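Local coordinates for protein (alpha-2u-globulin) (Rattus norvegicus, PDB 2A2U) that binds a hyaline droplet inducer and, as a lipocalin, probably carries other small hydrophobic molecules in its barrel, at residues Asp117-Phe122 with Lys150-Lys155; Ala32-Asp37 with Phe109-Thr114; Glu49-Asn54 with Phe133-Leu138; Gln62-Leu67 with Leu71-Arg76. All coordinates share one frame; numbering follows the deposited sequence.

Interaction 1. Residues Asp117-Phe122 with Lys150-Lys155; sequences DRYVMF and KEKFAK
Met121 and Phe153 reach across from strand 119-122 and helix 150-155 and lie alongside each other, running opposite ways. The methionine's methyl group goes furthest: its CE rests 3.6 Å from Phe153 CB, near the root of the aromatic side chain. One atom back, Met121 SD lies 4.0 Å from Phe153 CD1. The sulfur is 5.3 Å from the centroid of the Phe153 ring and 85° off its normal, so this is a Met-aromatic contact made at the ring edge. Met121 can reach so far because its chain runs extended beyond CG, carrying CE right up to the helix. Lys152, the residue before Phe153, packs against the same methyl, its CG 3.9 Å from Met121 CE. A bend at chi3 (-71°) then takes the lysine away from the methionine and brings NZ to 3.8 Å from Tyr119 OH, across the tyrosine at about a right angle and too far for a hydrogen bond; the charge pairs with Glu21 instead. The helix and strand segments run nearly parallel, 11° apart and 10.6 Å at closest approach. Strand 119-128 lies between strands 106-114 and 131-140, and Met121 also packs on Leu138 of the latter and on Leu156 one turn further along the helix, so helix 147-158 lies against the outside of the barrel, as in other lipocalins.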
loop_
_atom_site.group_PDB
_atom_site.type_symbol
_atom_site.label_atom_id
_atom_site.label_comp_id
_atom_site.label_asym_id
_atom_site.label_seq_id
_atom_site.Cartn_x
_atom_site.Cartn_y
_atom_site.Cartn_z
ATOM N N ASP A 117 22.571 12.290 16.929
ATOM C CA ASP A 117 22.890 13.464 16.113
ATOM C C ASP A 117 24.089 13.359 15.197
ATOM O O ASP A 117 24.554 14.359 14.654
ATOM C CB ASP A 117 22.959 14.741 16.957
ATOM C CG ASP A 117 23.686 14.539 18.254
ATOM O OD1 ASP A 117 24.828 14.033 18.231
ATOM O OD2 ASP A 117 23.114 14.886 19.307
ATOM N N ARG A 118 24.582 12.146 15.007
ATOM C CA ARG A 118 25.703 11.954 14.112
ATOM C C ARG A 118 25.492 10.781 13.182
ATOM O O ARG A 118 25.407 10.953 11.966
ATOM C CB ARG A 118 27.000 11.753 14.885
ATOM C CG ARG A 118 27.671 13.031 15.304
ATOM C CD ARG A 118 29.118 12.775 15.660
ATOM N NE ARG A 118 29.255 11.821 16.759
ATOM C CZ ARG A 118 30.300 11.015 16.921
ATOM N NH1 ARG A 118 31.307 11.042 16.055
ATOM N NH2 ARG A 118 30.333 10.174 17.948
ATOM N N TYR A 119 25.371 9.590 13.763
ATOM C CA TYR A 119 25.210 8.379 12.978
ATOM C C TYR A 119 24.081 7.445 13.423
ATOM O O TYR A 119 23.499 7.592 14.502
ATOM C CB TYR A 119 26.532 7.599 12.979
ATOM C CG TYR A 119 26.877 7.000 14.329
ATOM C CD1 TYR A 119 27.466 7.770 15.325
ATOM C CD2 TYR A 119 26.564 5.672 14.623
ATOM C CE1 TYR A 119 27.734 7.230 16.586
ATOM C CE2 TYR A 119 26.825 5.124 15.875
ATOM C CZ TYR A 119 27.404 5.905 16.855
ATOM O OH TYR A 119 27.632 5.378 18.108
ATOM N N VAL A 120 23.775 6.498 12.543
ATOM C CA VAL A 120 22.787 5.458 12.792
ATOM C C VAL A 120 23.150 4.284 11.901
ATOM O O VAL A 120 23.374 4.442 10.705
ATOM C CB VAL A 120 21.317 5.906 12.558
ATOM C CG1 VAL A 120 21.046 6.214 11.094
ATOM C CG2 VAL A 120 20.380 4.827 13.057
ATOM N N MET A 121 23.334 3.131 12.525
ATOM C CA MET A 121 23.695 1.918 11.811
ATOM C C MET A 121 22.489 0.982 11.813
ATOM O O MET A 121 21.925 0.668 12.866
ATOM C CB MET A 121 24.900 1.248 12.483
ATOM C CG MET A 121 26.043 2.206 12.778
ATOM S SD MET A 121 27.473 1.433 13.522
ATOM C CE MET A 121 28.693 2.696 13.281
ATOM N N PHE A 122 22.048 0.607 10.619
ATOM C CA PHE A 122 20.916 -0.293 10.478
ATOM C C PHE A 122 21.440 -1.631 9.995
ATOM O O PHE A 122 22.435 -1.697 9.283
ATOM C CB PHE A 122 19.930 0.230 9.433
ATOM C CG PHE A 122 19.132 1.429 9.865
ATOM C CD1 PHE A 122 17.954 1.268 10.573
ATOM C CD2 PHE A 122 19.512 2.712 9.482
ATOM C CE1 PHE A 122 17.165 2.357 10.888
ATOM C CE2 PHE A 122 18.731 3.806 9.793
ATOM C CZ PHE A 122 17.555 3.629 10.495
ATOM N N LYS A 150 33.456 5.379 10.734
ATOM C CA LYS A 150 33.526 4.434 9.639
ATOM C C LYS A 150 34.275 3.154 9.998
ATOM O O LYS A 150 34.015 2.106 9.409
ATOM C CB LYS A 150 34.140 5.086 8.407
ATOM C CG LYS A 150 33.369 6.275 7.913
ATOM C CD LYS A 150 33.911 6.713 6.580
ATOM C CE LYS A 150 33.332 8.041 6.153
ATOM N NZ LYS A 150 33.863 8.447 4.824
ATOM N N GLU A 151 35.188 3.229 10.963
ATOM C CA GLU A 151 35.950 2.055 11.386
ATOM C C GLU A 151 35.081 1.152 12.239
ATOM O O GLU A 151 35.050 -0.059 12.032
ATOM C CB GLU A 151 37.172 2.461 12.199
ATOM C CG GLU A 151 38.498 2.023 11.610
ATOM C CD GLU A 151 38.632 0.523 11.448
ATOM O OE1 GLU A 151 38.128 -0.245 12.296
ATOM O OE2 GLU A 151 39.282 0.111 10.470
ATOM N N LYS A 152 34.421 1.746 13.230
ATOM C CA LYS A 152 33.529 1.027 14.133
ATOM C C LYS A 152 32.508 0.255 13.305
ATOM O O LYS A 152 32.168 -0.885 13.614
ATOM C CB LYS A 152 32.814 2.020 15.058
ATOM C CG LYS A 152 31.537 1.484 15.704
ATOM C CD LYS A 152 30.855 2.528 16.582
ATOM C CE LYS A 152 31.659 2.791 17.845
ATOM N NZ LYS A 152 31.058 3.803 18.771
ATOM N N PHE A 153 32.028 0.893 12.242
ATOM C CA PHE A 153 31.054 0.288 11.358
ATOM C C PHE A 153 31.695 -0.847 10.578
ATOM O O PHE A 153 31.105 -1.913 10.445
ATOM C CB PHE A 153 30.473 1.343 10.407
ATOM C CG PHE A 153 29.510 0.786 9.395
ATOM C CD1 PHE A 153 28.236 0.373 9.772
ATOM C CD2 PHE A 153 29.889 0.650 8.066
ATOM C CE1 PHE A 153 27.362 -0.168 8.841
ATOM C CE2 PHE A 153 29.018 0.108 7.132
ATOM C CZ PHE A 153 27.755 -0.302 7.522
ATOM N N ALA A 154 32.906 -0.615 10.076
ATOM C CA ALA A 154 33.633 -1.625 9.312
ATOM C C ALA A 154 33.798 -2.888 10.145
ATOM O O ALA A 154 33.746 -3.992 9.617
ATOM C CB ALA A 154 34.991 -1.095 8.887
ATOM N N LYS A 155 33.977 -2.711 11.450
ATOM C CA LYS A 155 34.130 -3.827 12.373
ATOM C C LYS A 155 32.825 -4.603 12.548
ATOM O O LYS A 155 32.813 -5.829 12.457
ATOM C CB LYS A 155 34.642 -3.336 13.729
ATOM C CG LYS A 155 36.100 -2.918 13.708
ATOM C CD LYS A 155 36.537 -2.367 15.053
ATOM C CE LYS A 155 38.017 -2.017 15.050
ATOM N NZ LYS A 155 38.410 -1.271 16.280
#

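Interaction 2. Residues Ala32-Asp37 with Phe109-Thr114; sequences AKLNGD and FTILKT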
loop_
_atom_site.group_PDB
_atom_site.type_symbol
_atom_site.label_atom_id
_atom_site.label_comp_id
_atom_site.label_asym_id
_atom_site.label_seq_id
_atom_site.Cartn_x
_atom_site.Cartn_y
_atom_site.Cartn_z
ATOM N N ALA A 32 12.162 8.423 18.353
ATOM C CA ALA A 32 11.659 9.766 18.095
ATOM C C ALA A 32 12.776 10.715 17.681
ATOM O O ALA A 32 12.564 11.615 16.874
ATOM C CB ALA A 32 10.969 10.305 19.320
ATOM N N LYS A 33 13.968 10.505 18.230
ATOM C CA LYS A 33 15.116 11.350 17.925
ATOM C C LYS A 33 15.770 11.081 16.582
ATOM O O LYS A 33 16.705 11.782 16.201
ATOM C CB LYS A 33 16.156 11.225 19.023
ATOM C CG LYS A 33 15.718 11.793 20.336
ATOM C CD LYS A 33 16.770 11.524 21.366
ATOM C CE LYS A 33 16.397 12.130 22.693
ATOM N NZ LYS A 33 17.379 11.726 23.740
ATOM N N LEU A 34 15.312 10.048 15.884
ATOM C CA LEU A 34 15.856 9.697 14.576
ATOM C C LEU A 34 15.228 10.550 13.480
ATOM O O LEU A 34 15.659 10.516 12.333
ATOM C CB LEU A 34 15.613 8.219 14.288
ATOM C CG LEU A 34 16.319 7.225 15.206
ATOM C CD1 LEU A 34 15.863 5.828 14.876
ATOM C CD2 LEU A 34 17.824 7.344 15.026
ATOM N N ASN A 35 14.211 11.322 13.848
ATOM C CA ASN A 35 13.518 12.192 12.909
ATOM C C ASN A 35 14.491 13.190 12.305
ATOM O O ASN A 35 15.363 13.698 12.999
ATOM C CB ASN A 35 12.404 12.958 13.625
ATOM C CG ASN A 35 11.053 12.786 12.962
ATOM O OD1 ASN A 35 10.018 12.848 13.622
ATOM N ND2 ASN A 35 11.055 12.551 11.657
ATOM N N GLY A 36 14.372 13.443 11.008
ATOM C CA GLY A 36 15.252 14.416 10.392
ATOM C C GLY A 36 15.985 13.939 9.165
ATOM O O GLY A 36 15.723 12.864 8.651
ATOM N N ASP A 37 16.914 14.754 8.696
ATOM C CA ASP A 37 17.691 14.439 7.517
ATOM C C ASP A 37 18.866 13.535 7.796
ATOM O O ASP A 37 19.547 13.684 8.812
ATOM C CB ASP A 37 18.181 15.718 6.867
ATOM C CG ASP A 37 17.049 16.571 6.372
ATOM O OD1 ASP A 37 16.315 16.127 5.472
ATOM O OD2 ASP A 37 16.871 17.686 6.883
ATOM N N PHE A 109 14.523 -5.292 9.440
ATOM C CA PHE A 109 15.685 -4.533 9.886
ATOM C C PHE A 109 15.600 -4.043 11.314
ATOM O O PHE A 109 14.522 -3.988 11.895
ATOM C CB PHE A 109 15.990 -3.369 8.946
ATOM C CG PHE A 109 14.959 -2.289 8.952
ATOM C CD1 PHE A 109 15.013 -1.257 9.885
ATOM C CD2 PHE A 109 13.965 -2.269 7.992
ATOM C CE1 PHE A 109 14.088 -0.220 9.866
ATOM C CE2 PHE A 109 13.036 -1.243 7.959
ATOM C CZ PHE A 109 13.101 -0.206 8.900
ATOM N N THR A 110 16.761 -3.739 11.888
ATOM C CA THR A 110 16.857 -3.240 13.254
ATOM C C THR A 110 17.850 -2.093 13.324
ATOM O O THR A 110 18.676 -1.918 12.433
ATOM C CB THR A 110 17.330 -4.326 14.230
ATOM O OG1 THR A 110 18.551 -4.902 13.752
ATOM C CG2 THR A 110 16.297 -5.408 14.365
ATOM N N ILE A 111 17.729 -1.287 14.371
ATOM C CA ILE A 111 18.620 -0.160 14.593
ATOM C C ILE A 111 19.724 -0.698 15.475
ATOM O O ILE A 111 19.541 -0.918 16.670
ATOM C CB ILE A 111 17.872 0.999 15.257
ATOM C CG1 ILE A 111 16.749 1.454 14.323
ATOM C CG2 ILE A 111 18.815 2.146 15.534
ATOM C CD1 ILE A 111 15.787 2.437 14.922
ATOM N N LEU A 112 20.848 -0.979 14.840
ATOM C CA LEU A 112 22.003 -1.555 15.496
ATOM C C LEU A 112 22.672 -0.640 16.509
ATOM O O LEU A 112 22.898 -1.045 17.650
ATOM C CB LEU A 112 23.012 -1.997 14.440
ATOM C CG LEU A 112 23.754 -3.299 14.700
ATOM C CD1 LEU A 112 22.751 -4.411 14.913
ATOM C CD2 LEU A 112 24.650 -3.616 13.522
ATOM N N LYS A 113 22.999 0.584 16.094
ATOM C CA LYS A 113 23.661 1.548 16.973
ATOM C C LYS A 113 23.427 2.980 16.497
ATOM O O LYS A 113 23.430 3.245 15.302
ATOM C CB LYS A 113 25.164 1.245 17.045
ATOM C CG LYS A 113 25.939 2.102 18.033
ATOM C CD LYS A 113 27.394 1.659 18.138
ATOM C CE LYS A 113 27.548 0.391 18.973
ATOM N NZ LYS A 113 27.250 0.615 20.424
ATOM N N THR A 114 23.206 3.891 17.436
ATOM C CA THR A 114 22.981 5.292 17.096
ATOM C C THR A 114 23.374 6.196 18.257
ATOM O O THR A 114 23.314 5.785 19.413
ATOM C CB THR A 114 21.496 5.561 16.739
ATOM O OG1 THR A 114 21.364 6.861 16.154
ATOM C CG2 THR A 114 20.625 5.517 17.979
#
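Leu34, on the 3-10 segment 32-34, is the side chain that spans the gap to strand 109-114. From CB it turns so that CG is anti to the carbonyl carbon (chi1 -65°), and the fork beyond CG opens toward the strand. One branch, CD1, meets the end of Ile111 tip to tip, with 3.4 Å between Leu34 CD1 and Ile111 CD1, a tight methyl-to-methyl approach. The other branch leans obliquely across Thr114, where Leu34 CD2 comes 3.7 Å from Thr114 OG1. That hydroxyl looks elsewhere for its polar partners, bonding to Tyr116 N in the turn that follows and to Tyr119 O at the start of strand 119-128. Leu29 packs on both Ile111 and Thr114, widening the apolar patch. Just after Leu34 the chain enters strand 36-44 with Gly36, Asp37 and Trp38, the Gly-X-Trp signature of lipocalins, and Leu34 O accepts a hydrogen bond from Trp38 NE1. A short 3-10 turn ahead of this signature closes one end of the lipocalin barrel. Between the two segments the chemistry is purely van der Waals, which implies that fit of shape rather than bond direction seats the turn against the far wall.

Interaction 3. Residues Glu49-Asn54 with Phe133-Leu138; sequences EKIEEN and FQLMVL
The loop that follows strand 36-44, the long first loop beside the mouth of the lipocalin barrel, lays Lys50 and Ile51 against Phe133 and Leu135 of strand 133-138. Lys50 crosses the Phe133 side chain at about a right angle and puts its methylenes over one face of the ring. Its CG sits 4.1 Å from the Phe133 centroid, 29° off the ring normal, a CH-pi contact. The nearest pair here is Lys50 CG and Phe133 CZ at 3.7 Å, and further out Lys50 CE passes 3.8 Å from Phe133 CE2. A bend at chi2 (-72°) lays the chain along the ring instead of past it and carries NZ beyond the rim, to a salt bridge with Asp104 in the turn between strands 99-102 and 106-114. With a serine at Lys50, the ring face of Phe133 would probably lose its aliphatic cover and Asp104 would be left without this charged mate. Ile51 and Leu135 overlap head to tail, with Ile51 CG2 3.6 Å from Leu135 CD1. Leu135 holds CG anti to its N (chi1 176°), which swings the branch toward the loop although its CB sets out to one side. Ser45 also touches Ile51, Phe133 and Leu135, while Met136 and Leu138 face helix 147-158 on the opposite side of the strand. A loop folded back onto inward-facing residues of the barrel wall in this way is characteristic of the lipocalin calyx, whose first loop partly covers the entrance.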
loop_
_atom_site.group_PDB
_atom_site.type_symbol
_atom_site.label_atom_id
_atom_site.label_comp_id
_atom_site.label_asym_id
_atom_site.label_seq_id
_atom_site.Cartn_x
_atom_site.Cartn_y
_atom_site.Cartn_z
ATOM N N GLU A 49 26.405 -7.483 -5.456
ATOM C CA GLU A 49 25.648 -7.073 -6.641
ATOM C C GLU A 49 24.564 -6.043 -6.287
ATOM O O GLU A 49 24.281 -5.127 -7.061
ATOM C CB GLU A 49 25.015 -8.317 -7.274
ATOM C CG GLU A 49 23.925 -8.055 -8.298
ATOM C CD GLU A 49 23.040 -9.268 -8.517
ATOM O OE1 GLU A 49 22.628 -9.902 -7.523
ATOM O OE2 GLU A 49 22.739 -9.584 -9.684
ATOM N N LYS A 50 23.989 -6.202 -5.096
ATOM C CA LYS A 50 22.919 -5.353 -4.574
ATOM C C LYS A 50 23.332 -3.933 -4.205
ATOM O O LYS A 50 22.544 -3.001 -4.354
ATOM C CB LYS A 50 22.293 -6.025 -3.352
ATOM C CG LYS A 50 21.665 -7.374 -3.630
ATOM C CD LYS A 50 20.392 -7.203 -4.416
ATOM C CE LYS A 50 19.765 -8.537 -4.747
ATOM N NZ LYS A 50 18.448 -8.368 -5.424
ATOM N N ILE A 51 24.543 -3.782 -3.674
ATOM C CA ILE A 51 25.043 -2.474 -3.274
ATOM C C ILE A 51 25.866 -1.779 -4.358
ATOM O O ILE A 51 26.264 -0.626 -4.202
ATOM C CB ILE A 51 25.863 -2.551 -1.972
ATOM C CG1 ILE A 51 27.066 -3.478 -2.136
ATOM C CG2 ILE A 51 24.991 -3.031 -0.838
ATOM C CD1 ILE A 51 28.009 -3.432 -0.949
ATOM N N GLU A 52 26.102 -2.469 -5.465
ATOM C CA GLU A 52 26.874 -1.890 -6.561
ATOM C C GLU A 52 25.984 -1.071 -7.469
ATOM O O GLU A 52 24.780 -0.977 -7.236
ATOM C CB GLU A 52 27.540 -2.981 -7.382
ATOM C CG GLU A 52 28.797 -3.528 -6.763
ATOM C CD GLU A 52 29.215 -4.851 -7.366
ATOM O OE1 GLU A 52 28.725 -5.205 -8.459
ATOM O OE2 GLU A 52 30.031 -5.554 -6.738
ATOM N N GLU A 53 26.592 -0.465 -8.489
ATOM C CA GLU A 53 25.884 0.350 -9.476
ATOM C C GLU A 53 24.658 -0.431 -9.948
ATOM O O GLU A 53 24.741 -1.643 -10.188
ATOM C CB GLU A 53 26.806 0.633 -10.667
ATOM C CG GLU A 53 26.178 1.427 -11.809
ATOM C CD GLU A 53 26.254 2.928 -11.615
ATOM O OE1 GLU A 53 26.990 3.399 -10.732
ATOM O OE2 GLU A 53 25.584 3.661 -12.365
ATOM N N ASN A 54 23.519 0.253 -10.034
ATOM C CA ASN A 54 22.254 -0.361 -10.455
ATOM C C ASN A 54 21.679 -1.391 -9.459
ATOM O O ASN A 54 20.714 -2.090 -9.770
ATOM C CB ASN A 54 22.372 -0.975 -11.862
ATOM C CG ASN A 54 22.500 0.075 -12.957
ATOM O OD1 ASN A 54 21.673 0.981 -13.060
ATOM N ND2 ASN A 54 23.520 -0.062 -13.800
ATOM N N PHE A 133 19.754 -12.432 2.353
ATOM C CA PHE A 133 21.052 -11.770 2.386
ATOM C C PHE A 133 21.038 -10.635 3.386
ATOM O O PHE A 133 19.995 -10.047 3.659
ATOM C CB PHE A 133 21.527 -11.304 0.988
ATOM C CG PHE A 133 20.840 -10.070 0.457
ATOM C CD1 PHE A 133 21.262 -8.798 0.836
ATOM C CD2 PHE A 133 19.798 -10.179 -0.457
ATOM C CE1 PHE A 133 20.654 -7.654 0.314
ATOM C CE2 PHE A 133 19.187 -9.045 -0.983
ATOM C CZ PHE A 133 19.615 -7.783 -0.597
ATOM N N GLN A 134 22.190 -10.406 4.004
ATOM C CA GLN A 134 22.353 -9.346 4.982
ATOM C C GLN A 134 22.775 -8.057 4.303
ATOM O O GLN A 134 23.433 -8.067 3.261
ATOM C CB GLN A 134 23.412 -9.721 6.007
ATOM C CG GLN A 134 22.999 -10.779 6.985
ATOM C CD GLN A 134 24.008 -10.911 8.095
ATOM O OE1 GLN A 134 24.314 -9.940 8.781
ATOM N NE2 GLN A 134 24.558 -12.107 8.264
ATOM N N LEU A 135 22.412 -6.947 4.929
ATOM C CA LEU A 135 22.754 -5.618 4.449
ATOM C C LEU A 135 22.963 -4.728 5.667
ATOM O O LEU A 135 22.172 -4.771 6.597
ATOM C CB LEU A 135 21.624 -5.034 3.614
ATOM C CG LEU A 135 21.932 -3.603 3.193
ATOM C CD1 LEU A 135 22.958 -3.621 2.092
ATOM C CD2 LEU A 135 20.692 -2.937 2.702
ATOM N N MET A 136 24.035 -3.945 5.673
ATOM C CA MET A 136 24.302 -3.041 6.781
ATOM C C MET A 136 24.610 -1.659 6.257
ATOM O O MET A 136 25.356 -1.507 5.301
ATOM C CB MET A 136 25.431 -3.566 7.659
ATOM C CG MET A 136 24.926 -4.543 8.677
ATOM S SD MET A 136 26.177 -5.167 9.747
ATOM C CE MET A 136 26.459 -3.778 10.785
ATOM N N VAL A 137 23.984 -0.651 6.841
ATOM C CA VAL A 137 24.212 0.713 6.392
ATOM C C VAL A 137 24.514 1.674 7.522
ATOM O O VAL A 137 24.061 1.491 8.660
ATOM C CB VAL A 137 23.005 1.264 5.599
ATOM C CG1 VAL A 137 22.867 0.545 4.286
ATOM C CG2 VAL A 137 21.741 1.086 6.395
ATOM N N LEU A 138 25.319 2.680 7.191
ATOM C CA LEU A 138 25.694 3.728 8.123
ATOM C C LEU A 138 25.170 5.030 7.543
ATOM O O LEU A 138 25.456 5.348 6.393
ATOM C CB LEU A 138 27.217 3.806 8.276
ATOM C CG LEU A 138 27.790 4.975 9.080
ATOM C CD1 LEU A 138 27.272 4.913 10.495
ATOM C CD2 LEU A 138 29.303 4.917 9.073
#

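Interaction 4. Residues Gln62-Leu67 with Leu71-Arg76; sequences QHIDVL and LGFKFR
The guanidinium of Arg76 carries the amide of Gln62 over one face, with Gln62 CD 4.0 Å above the plane and over its centre. Gln62 runs extended beyond CG, which carries its amide out to Arg76. The two flat groups stand 90° apart; the carbonyl oxygen OE1 is modelled implausibly close to the guanidinium carbon, so its exact place is doubtful. With an alanine for Arg76, the Gln62 amide would probably lose this flat surface and be freer to turn. The His63 ring has the Asp65 carboxylate at its edge, in plane, through a weak hydrogen bond of 3.0 Å from His63 NE2 to Asp65 OD1; at ND1 it bonds Asp37. The Phe73 ring is approached obliquely by Ile64, whose CD1 lies 3.7 Å from Phe73 CE2 as the two side chains run side by side. Val66 and Leu71 do likewise, Val66 CG2 to Leu71 CD2 at 3.8 Å. All this sits on a beta hairpin whose strands run antiparallel at 162°. Its hydrogen-bonded pairs are His63 with Lys74 and Asp65 with Gly72, the latter nearly straight from Gly72 N to Asp65 O (2.8 Å, 170°). A classic beta bulge sets Gln62 and His63 together opposite Lys74, whose O takes His63 N at 3.1 Å and, more weakly, Gln62 N. Ile64, Val66, Leu71 and Phe73 share one face of the hairpin. On the other, Asp65 forms a salt bridge with Lys74 of the second subunit, and Lys74 with Asp65 of the second subunit.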
loop_
_atom_site.group_PDB
_atom_site.type_symbol
_atom_site.label_atom_id
_atom_site.label_comp_id
_atom_site.label_asym_id
_atom_site.label_seq_id
_atom_site.Cartn_x
_atom_site.Cartn_y
_atom_site.Cartn_z
ATOM N N GLN A 62 17.829 10.379 2.454
ATOM C CA GLN A 62 17.623 11.820 2.514
ATOM C C GLN A 62 16.978 12.284 3.808
ATOM O O GLN A 62 17.439 13.241 4.424
ATOM C CB GLN A 62 16.743 12.292 1.369
ATOM C CG GLN A 62 17.254 12.000 -0.006
ATOM C CD GLN A 62 16.354 12.590 -1.059
ATOM O OE1 GLN A 62 16.811 13.029 -2.104
ATOM N NE2 GLN A 62 15.063 12.621 -0.782
ATOM N N HIS A 63 15.910 11.610 4.220
ATOM C CA HIS A 63 15.189 12.002 5.420
ATOM C C HIS A 63 14.452 10.816 6.017
ATOM O O HIS A 63 14.039 9.917 5.297
ATOM C CB HIS A 63 14.182 13.098 5.046
ATOM C CG HIS A 63 13.455 13.690 6.206
ATOM N ND1 HIS A 63 13.904 14.822 6.861
ATOM C CD2 HIS A 63 12.308 13.332 6.823
ATOM C CE1 HIS A 63 13.055 15.125 7.832
ATOM N NE2 HIS A 63 12.081 14.240 7.829
ATOM N N ILE A 64 14.321 10.806 7.339
ATOM C CA ILE A 64 13.603 9.762 8.050
ATOM C C ILE A 64 12.497 10.431 8.863
ATOM O O ILE A 64 12.758 11.376 9.607
ATOM C CB ILE A 64 14.519 8.986 9.026
ATOM C CG1 ILE A 64 15.491 8.103 8.249
ATOM C CG2 ILE A 64 13.680 8.135 9.984
ATOM C CD1 ILE A 64 16.393 7.267 9.126
ATOM N N ASP A 65 11.262 9.974 8.673
ATOM C CA ASP A 65 10.108 10.504 9.393
ATOM C C ASP A 65 9.651 9.493 10.420
ATOM O O ASP A 65 9.609 8.305 10.153
ATOM C CB ASP A 65 8.952 10.793 8.439
ATOM C CG ASP A 65 9.185 12.011 7.605
ATOM O OD1 ASP A 65 9.359 13.094 8.193
ATOM O OD2 ASP A 65 9.181 11.895 6.366
ATOM N N VAL A 66 9.335 9.954 11.614
ATOM C CA VAL A 66 8.878 9.041 12.640
ATOM C C VAL A 66 7.353 9.158 12.710
ATOM O O VAL A 66 6.823 10.193 13.096
ATOM C CB VAL A 66 9.584 9.346 13.976
ATOM C CG1 VAL A 66 9.061 8.459 15.066
ATOM C CG2 VAL A 66 11.086 9.118 13.822
ATOM N N LEU A 67 6.660 8.110 12.265
ATOM C CA LEU A 67 5.197 8.078 12.219
ATOM C C LEU A 67 4.599 7.150 13.272
ATOM O O LEU A 67 5.313 6.669 14.150
ATOM C CB LEU A 67 4.766 7.610 10.832
ATOM C CG LEU A 67 5.557 8.206 9.662
ATOM C CD1 LEU A 67 5.279 7.442 8.392
ATOM C CD2 LEU A 67 5.221 9.684 9.488
ATOM N N LEU A 71 8.137 4.013 10.473
ATOM C CA LEU A 71 9.145 4.969 10.050
ATOM C C LEU A 71 9.008 5.207 8.546
ATOM O O LEU A 71 8.816 4.269 7.789
ATOM C CB LEU A 71 10.541 4.413 10.321
ATOM C CG LEU A 71 10.987 4.238 11.768
ATOM C CD1 LEU A 71 12.336 3.522 11.791
ATOM C CD2 LEU A 71 11.077 5.599 12.461
ATOM N N GLY A 72 9.108 6.457 8.118
ATOM C CA GLY A 72 9.026 6.756 6.705
ATOM C C GLY A 72 10.426 7.051 6.232
ATOM O O GLY A 72 11.184 7.685 6.944
ATOM N N PHE A 73 10.778 6.602 5.040
ATOM C CA PHE A 73 12.104 6.840 4.503
ATOM C C PHE A 73 12.011 7.486 3.130
ATOM O O PHE A 73 11.453 6.894 2.207
ATOM C CB PHE A 73 12.866 5.520 4.357
ATOM C CG PHE A 73 13.191 4.850 5.659
ATOM C CD1 PHE A 73 12.257 4.042 6.296
ATOM C CD2 PHE A 73 14.447 5.010 6.243
ATOM C CE1 PHE A 73 12.564 3.410 7.499
ATOM C CE2 PHE A 73 14.763 4.378 7.448
ATOM C CZ PHE A 73 13.819 3.578 8.072
ATOM N N LYS A 74 12.528 8.703 2.997
ATOM C CA LYS A 74 12.547 9.378 1.705
ATOM C C LYS A 74 13.981 9.289 1.228
ATOM O O LYS A 74 14.880 9.778 1.895
ATOM C CB LYS A 74 12.137 10.835 1.831
ATOM C CG LYS A 74 12.136 11.522 0.505
ATOM C CD LYS A 74 11.472 12.845 0.602
ATOM C CE LYS A 74 12.305 13.879 -0.101
ATOM N NZ LYS A 74 11.617 15.190 -0.201
ATOM N N PHE A 75 14.200 8.659 0.084
ATOM C CA PHE A 75 15.551 8.481 -0.433
ATOM C C PHE A 75 15.577 8.504 -1.952
ATOM O O PHE A 75 14.534 8.469 -2.593
ATOM C CB PHE A 75 16.091 7.136 0.031
ATOM C CG PHE A 75 15.307 5.972 -0.490
ATOM C CD1 PHE A 75 14.101 5.608 0.107
ATOM C CD2 PHE A 75 15.738 5.265 -1.608
ATOM C CE1 PHE A 75 13.333 4.559 -0.404
ATOM C CE2 PHE A 75 14.975 4.209 -2.131
ATOM C CZ PHE A 75 13.770 3.859 -1.525
ATOM N N ARG A 76 16.779 8.536 -2.519
ATOM C CA ARG A 76 16.945 8.555 -3.965
ATOM C C ARG A 76 17.658 7.315 -4.434
ATOM O O ARG A 76 18.418 6.696 -3.690
ATOM C CB ARG A 76 17.726 9.780 -4.425
ATOM C CG ARG A 76 16.938 11.045 -4.370
ATOM C CD ARG A 76 17.316 11.969 -5.494
ATOM N NE ARG A 76 17.019 13.352 -5.150
ATOM C CZ ARG A 76 17.835 14.124 -4.439
ATOM N NH1 ARG A 76 19.002 13.648 -4.006
ATOM N NH2 ARG A 76 17.461 15.352 -4.107
#

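Overall arrangement
All four contacts belong to one antiparallel barrel, but to different parts of its wall. Interactions 1, 2 and 3 are buried and made by side chains alone: a helix on the outside, a 3-10 turn at one end, and a loop whose apolar packing adds a CH-pi contact. Interaction 4, partly buried, is instead held chiefly by backbone pairing within a hairpin, with apolar side chains on one face, and its polar face meets another subunit. Interactions 1 and 2 share the pairing of strands 106-114 and 119-128, through Met121 with Lys113 and Leu112; interactions 1 and 3 share that of 119-128 and 131-140. Phe122 reaches Ile111, Ile64 and Phe73, linking interactions 1, 2 and 4, whereas interactions 3 and 4 do not touch.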